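Local atomic coordinates of BexL (Amycolatopsis orientalis, PDB entry 4XRW), a protein that probably acts as a di-domain aromatase/cyclase, cyclising and aromatising the polyketide chain made by a type II polyketide synthase on the way to BE-7585A. Residues A34-W47 with R85-F97. Sequence-based numbering, arbitrary orientation.
Sequences ADEVYRLVAEVANW and RRELDPAARRISF
The guanidinium of Arg-86 meets the end of helix 34-42 edge-on, with the carbonyls of Val-41 and Ala-42 near its plane. NH1 donates to Val-41 O at 3.0 Å, nearly straight at 166°, while NH2 reaches Ala-42 O at 2.8 Å on a more bent path. NH1 also touches the edge of the Trp-47 ring at CZ2, the two planes almost perpendicular at 83°; Val-44 CG1 sits above one face of that indole, toward its rim. Trp-47 NE1 donates to Val-41 O too, from the face of the carbonyl opposite to NH1, so two bonds grip one oxygen.

With CG anti to the backbone N (chi1 174°), Tyr-38 carries its ring out from the helix to lie obliquely against the turn of the beta hairpin and the start of its second strand: CD1 is 3.5 Å from Arg-93 CA, CE1 touches Ile-95 CG1, and the OH end rests on Pro-90. Ile-95 CD1 packs against both Val-41 CG1 and Ala-42 CB. Farther along, the extended Arg-93 runs past Ala-34 CB and its NE forms a salt bridge with Asp-35 OD1 at 2.7 Å.

A leucine in place of Arg-86 would probably cost Ala-42 O this donor, Val-41 O one of its two, and Glu-67 its salt-bridge mate. Buried and paired with Glu-67, the guanidinium probably suits the helix's negative end, tying it to the antiparallel helix-grip sheet.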
# COMPACT_ATOMS: atom_id res chain seq x y z
N ALA A 34 8.38 -12.49 -17.46
CA ALA A 34 9.07 -12.91 -16.24
C ALA A 34 9.91 -11.81 -15.61
O ALA A 34 9.97 -11.69 -14.39
CB ALA A 34 9.95 -14.10 -16.53
N ASP A 35 10.56 -10.99 -16.43
CA ASP A 35 11.46 -9.99 -15.88
C ASP A 35 10.69 -8.90 -15.13
O ASP A 35 11.17 -8.37 -14.11
CB ASP A 35 12.32 -9.38 -17.00
CG ASP A 35 13.42 -10.33 -17.49
OD1 ASP A 35 13.69 -11.36 -16.83
OD2 ASP A 35 14.04 -10.03 -18.53
N GLU A 36 9.50 -8.57 -15.61
CA GLU A 36 8.68 -7.55 -14.99
C GLU A 36 8.05 -8.05 -13.69
O GLU A 36 8.00 -7.30 -12.71
CB GLU A 36 7.60 -7.07 -15.97
CG GLU A 36 6.69 -5.96 -15.42
CD GLU A 36 7.44 -4.68 -14.97
OE1 GLU A 36 8.69 -4.60 -15.09
OE2 GLU A 36 6.77 -3.74 -14.47
N VAL A 37 7.58 -9.30 -13.68
CA VAL A 37 7.01 -9.85 -12.45
C VAL A 37 8.11 -9.90 -11.39
O VAL A 37 7.87 -9.51 -10.25
CB VAL A 37 6.42 -11.24 -12.66
CG1 VAL A 37 5.95 -11.85 -11.35
CG2 VAL A 37 5.25 -11.16 -13.65
N TYR A 38 9.28 -10.38 -11.78
CA TYR A 38 10.43 -10.41 -10.87
C TYR A 38 10.69 -9.04 -10.31
O TYR A 38 10.86 -8.88 -9.10
CB TYR A 38 11.70 -10.91 -11.56
CG TYR A 38 12.92 -10.80 -10.65
CD1 TYR A 38 13.22 -11.81 -9.74
CD2 TYR A 38 13.72 -9.68 -10.66
CE1 TYR A 38 14.31 -11.70 -8.88
CE2 TYR A 38 14.80 -9.57 -9.82
CZ TYR A 38 15.09 -10.58 -8.94
OH TYR A 38 16.18 -10.46 -8.10
N ARG A 39 10.73 -8.05 -11.19
CA ARG A 39 11.01 -6.67 -10.78
C ARG A 39 10.00 -6.15 -9.78
O ARG A 39 10.36 -5.42 -8.86
CB ARG A 39 11.05 -5.74 -12.00
CG ARG A 39 11.44 -4.31 -11.66
CD ARG A 39 11.27 -3.37 -12.85
NE ARG A 39 9.87 -2.96 -13.06
CZ ARG A 39 9.23 -2.04 -12.33
NH1 ARG A 39 9.84 -1.42 -11.31
NH2 ARG A 39 7.97 -1.74 -12.61
N LEU A 40 8.73 -6.52 -9.94
CA LEU A 40 7.68 -5.98 -9.05
C LEU A 40 7.76 -6.57 -7.64
O LEU A 40 7.42 -5.90 -6.65
CB LEU A 40 6.30 -6.23 -9.66
CG LEU A 40 5.97 -5.41 -10.93
CD1 LEU A 40 4.81 -6.02 -11.69
CD2 LEU A 40 5.64 -3.97 -10.59
N VAL A 41 8.23 -7.80 -7.54
CA VAL A 41 8.40 -8.41 -6.23
C VAL A 41 9.76 -8.04 -5.65
O VAL A 41 9.91 -7.91 -4.43
CB VAL A 41 8.24 -9.93 -6.32
CG1 VAL A 41 8.38 -10.58 -4.94
CG2 VAL A 41 6.88 -10.28 -6.96
N ALA A 42 10.75 -7.86 -6.51
CA ALA A 42 12.09 -7.55 -6.00
C ALA A 42 12.18 -6.11 -5.50
O ALA A 42 12.81 -5.84 -4.46
CB ALA A 42 13.13 -7.80 -7.08
N GLU A 43 11.54 -5.19 -6.21
CA GLU A 43 11.57 -3.77 -5.87
C GLU A 43 10.35 -3.38 -4.99
O GLU A 43 9.23 -3.25 -5.48
CB GLU A 43 11.64 -2.94 -7.14
CG GLU A 43 12.91 -3.26 -7.96
CD GLU A 43 13.10 -2.35 -9.18
OE1 GLU A 43 12.29 -1.42 -9.40
OE2 GLU A 43 14.08 -2.58 -9.93
N VAL A 44 10.59 -3.25 -3.69
CA VAL A 44 9.51 -3.26 -2.70
C VAL A 44 8.64 -2.02 -2.72
O VAL A 44 7.58 -1.99 -2.11
CB VAL A 44 10.08 -3.45 -1.27
CG1 VAL A 44 10.94 -4.71 -1.23
CG2 VAL A 44 10.87 -2.25 -0.82
N ALA A 45 9.09 -0.98 -3.39
CA ALA A 45 8.27 0.19 -3.58
C ALA A 45 6.98 -0.23 -4.32
O ALA A 45 5.94 0.45 -4.22
CB ALA A 45 9.05 1.27 -4.36
N ASN A 46 7.03 -1.36 -5.02
CA ASN A 46 5.88 -1.85 -5.79
C ASN A 46 4.90 -2.71 -5.00
O ASN A 46 3.82 -3.04 -5.49
CB ASN A 46 6.32 -2.67 -6.98
CG ASN A 46 7.09 -1.85 -7.98
OD1 ASN A 46 6.54 -0.92 -8.58
ND2 ASN A 46 8.37 -2.16 -8.16
N TRP A 47 5.26 -3.11 -3.79
CA TRP A 47 4.42 -4.10 -3.11
C TRP A 47 3.00 -3.60 -2.87
O TRP A 47 2.09 -4.37 -3.02
CB TRP A 47 5.05 -4.51 -1.80
CG TRP A 47 6.16 -5.54 -1.95
CD1 TRP A 47 6.89 -5.82 -3.05
CD2 TRP A 47 6.64 -6.42 -0.92
NE1 TRP A 47 7.82 -6.83 -2.78
CE2 TRP A 47 7.68 -7.20 -1.47
CE3 TRP A 47 6.28 -6.61 0.42
CZ2 TRP A 47 8.38 -8.14 -0.72
CZ3 TRP A 47 6.96 -7.54 1.16
CH2 TRP A 47 8.00 -8.30 0.58
N ARG A 85 14.23 -10.98 6.04
CA ARG A 85 15.52 -11.01 5.40
C ARG A 85 15.40 -11.68 4.06
O ARG A 85 14.81 -12.76 3.97
CB ARG A 85 16.54 -11.75 6.26
CG ARG A 85 17.92 -11.80 5.65
CD ARG A 85 18.89 -12.46 6.60
NE ARG A 85 20.26 -12.31 6.13
CZ ARG A 85 21.13 -11.43 6.62
NH1 ARG A 85 20.80 -10.62 7.62
NH2 ARG A 85 22.35 -11.37 6.10
N ARG A 86 15.92 -11.05 3.02
CA ARG A 86 15.81 -11.59 1.66
C ARG A 86 17.16 -11.68 0.97
O ARG A 86 18.08 -10.91 1.26
CB ARG A 86 14.86 -10.75 0.79
CG ARG A 86 13.53 -10.39 1.46
CD ARG A 86 12.48 -10.00 0.42
NE ARG A 86 12.92 -8.88 -0.39
CZ ARG A 86 12.37 -8.51 -1.54
NH1 ARG A 86 11.34 -9.17 -2.08
NH2 ARG A 86 12.88 -7.47 -2.16
N GLU A 87 17.24 -12.66 0.09
CA GLU A 87 18.36 -12.82 -0.82
C GLU A 87 17.82 -12.84 -2.23
O GLU A 87 16.99 -13.70 -2.58
CB GLU A 87 19.13 -14.11 -0.54
CG GLU A 87 19.88 -14.07 0.78
CD GLU A 87 19.06 -14.62 1.94
OE1 GLU A 87 18.26 -15.58 1.75
OE2 GLU A 87 19.22 -14.09 3.07
N LEU A 88 18.34 -11.94 -3.06
CA LEU A 88 17.83 -11.74 -4.42
C LEU A 88 18.77 -12.36 -5.47
O LEU A 88 19.97 -12.15 -5.41
CB LEU A 88 17.64 -10.27 -4.70
CG LEU A 88 16.34 -9.60 -4.18
CD1 LEU A 88 16.24 -9.68 -2.68
CD2 LEU A 88 16.28 -8.15 -4.62
N ASP A 89 18.24 -13.10 -6.43
CA ASP A 89 19.05 -13.68 -7.52
C ASP A 89 18.39 -13.35 -8.85
O ASP A 89 17.58 -14.11 -9.36
CB ASP A 89 19.20 -15.20 -7.33
CG ASP A 89 20.15 -15.84 -8.35
OD1 ASP A 89 20.48 -15.21 -9.39
OD2 ASP A 89 20.54 -17.00 -8.10
N PRO A 90 18.71 -12.18 -9.42
CA PRO A 90 18.02 -11.72 -10.63
C PRO A 90 18.24 -12.59 -11.87
O PRO A 90 17.35 -12.65 -12.72
CB PRO A 90 18.58 -10.32 -10.84
CG PRO A 90 19.82 -10.26 -10.01
CD PRO A 90 19.56 -11.12 -8.85
N ALA A 91 19.40 -13.24 -11.97
CA ALA A 91 19.69 -14.08 -13.13
C ALA A 91 18.77 -15.29 -13.14
O ALA A 91 18.29 -15.70 -14.19
CB ALA A 91 21.14 -14.52 -13.12
N ALA A 92 18.54 -15.86 -11.95
CA ALA A 92 17.66 -17.00 -11.80
C ALA A 92 16.18 -16.59 -11.58
O ALA A 92 15.28 -17.44 -11.53
CB ALA A 92 18.13 -17.84 -10.67
N ARG A 93 15.96 -15.28 -11.45
CA ARG A 93 14.65 -14.74 -11.10
C ARG A 93 14.13 -15.46 -9.85
O ARG A 93 13.02 -15.98 -9.84
CB ARG A 93 13.66 -14.86 -12.27
CG ARG A 93 14.14 -14.18 -13.57
CD ARG A 93 13.08 -14.21 -14.65
NE ARG A 93 13.61 -13.95 -15.98
CZ ARG A 93 14.16 -14.87 -16.77
NH1 ARG A 93 14.28 -16.13 -16.37
NH2 ARG A 93 14.61 -14.52 -17.97
N ARG A 94 14.97 -15.49 -8.81
CA ARG A 94 14.58 -16.08 -7.52
C ARG A 94 14.78 -15.08 -6.40
O ARG A 94 15.74 -14.30 -6.40
CB ARG A 94 15.40 -17.34 -7.20
CG ARG A 94 15.11 -18.55 -8.09
CD ARG A 94 16.08 -19.73 -7.84
NE ARG A 94 15.73 -20.64 -6.74
CZ ARG A 94 16.25 -20.59 -5.50
NH1 ARG A 94 17.13 -19.66 -5.17
NH2 ARG A 94 15.87 -21.48 -4.59
N ILE A 95 13.87 -15.13 -5.43
CA ILE A 95 13.94 -14.31 -4.23
C ILE A 95 13.66 -15.22 -3.04
O ILE A 95 12.56 -15.74 -2.91
CB ILE A 95 12.92 -13.17 -4.23
CG1 ILE A 95 13.13 -12.26 -5.46
CG2 ILE A 95 13.06 -12.35 -2.93
CD1 ILE A 95 12.03 -11.33 -5.68
N SER A 96 14.65 -15.42 -2.18
CA SER A 96 14.47 -16.14 -0.92
C SER A 96 14.12 -15.16 0.18
O SER A 96 14.70 -14.08 0.24
CB SER A 96 15.75 -16.87 -0.54
OG SER A 96 16.26 -17.56 -1.67
N PHE A 97 13.17 -15.51 1.03
CA PHE A 97 12.84 -14.62 2.14
C PHE A 97 12.69 -15.43 3.41
O PHE A 97 12.41 -16.63 3.36
CB PHE A 97 11.57 -13.81 1.84
CG PHE A 97 10.36 -14.64 1.48
CD1 PHE A 97 9.46 -15.03 2.46
CD2 PHE A 97 10.12 -15.02 0.16
CE1 PHE A 97 8.33 -15.78 2.14
CE2 PHE A 97 9.01 -15.74 -0.16
CZ PHE A 97 8.11 -16.13 0.80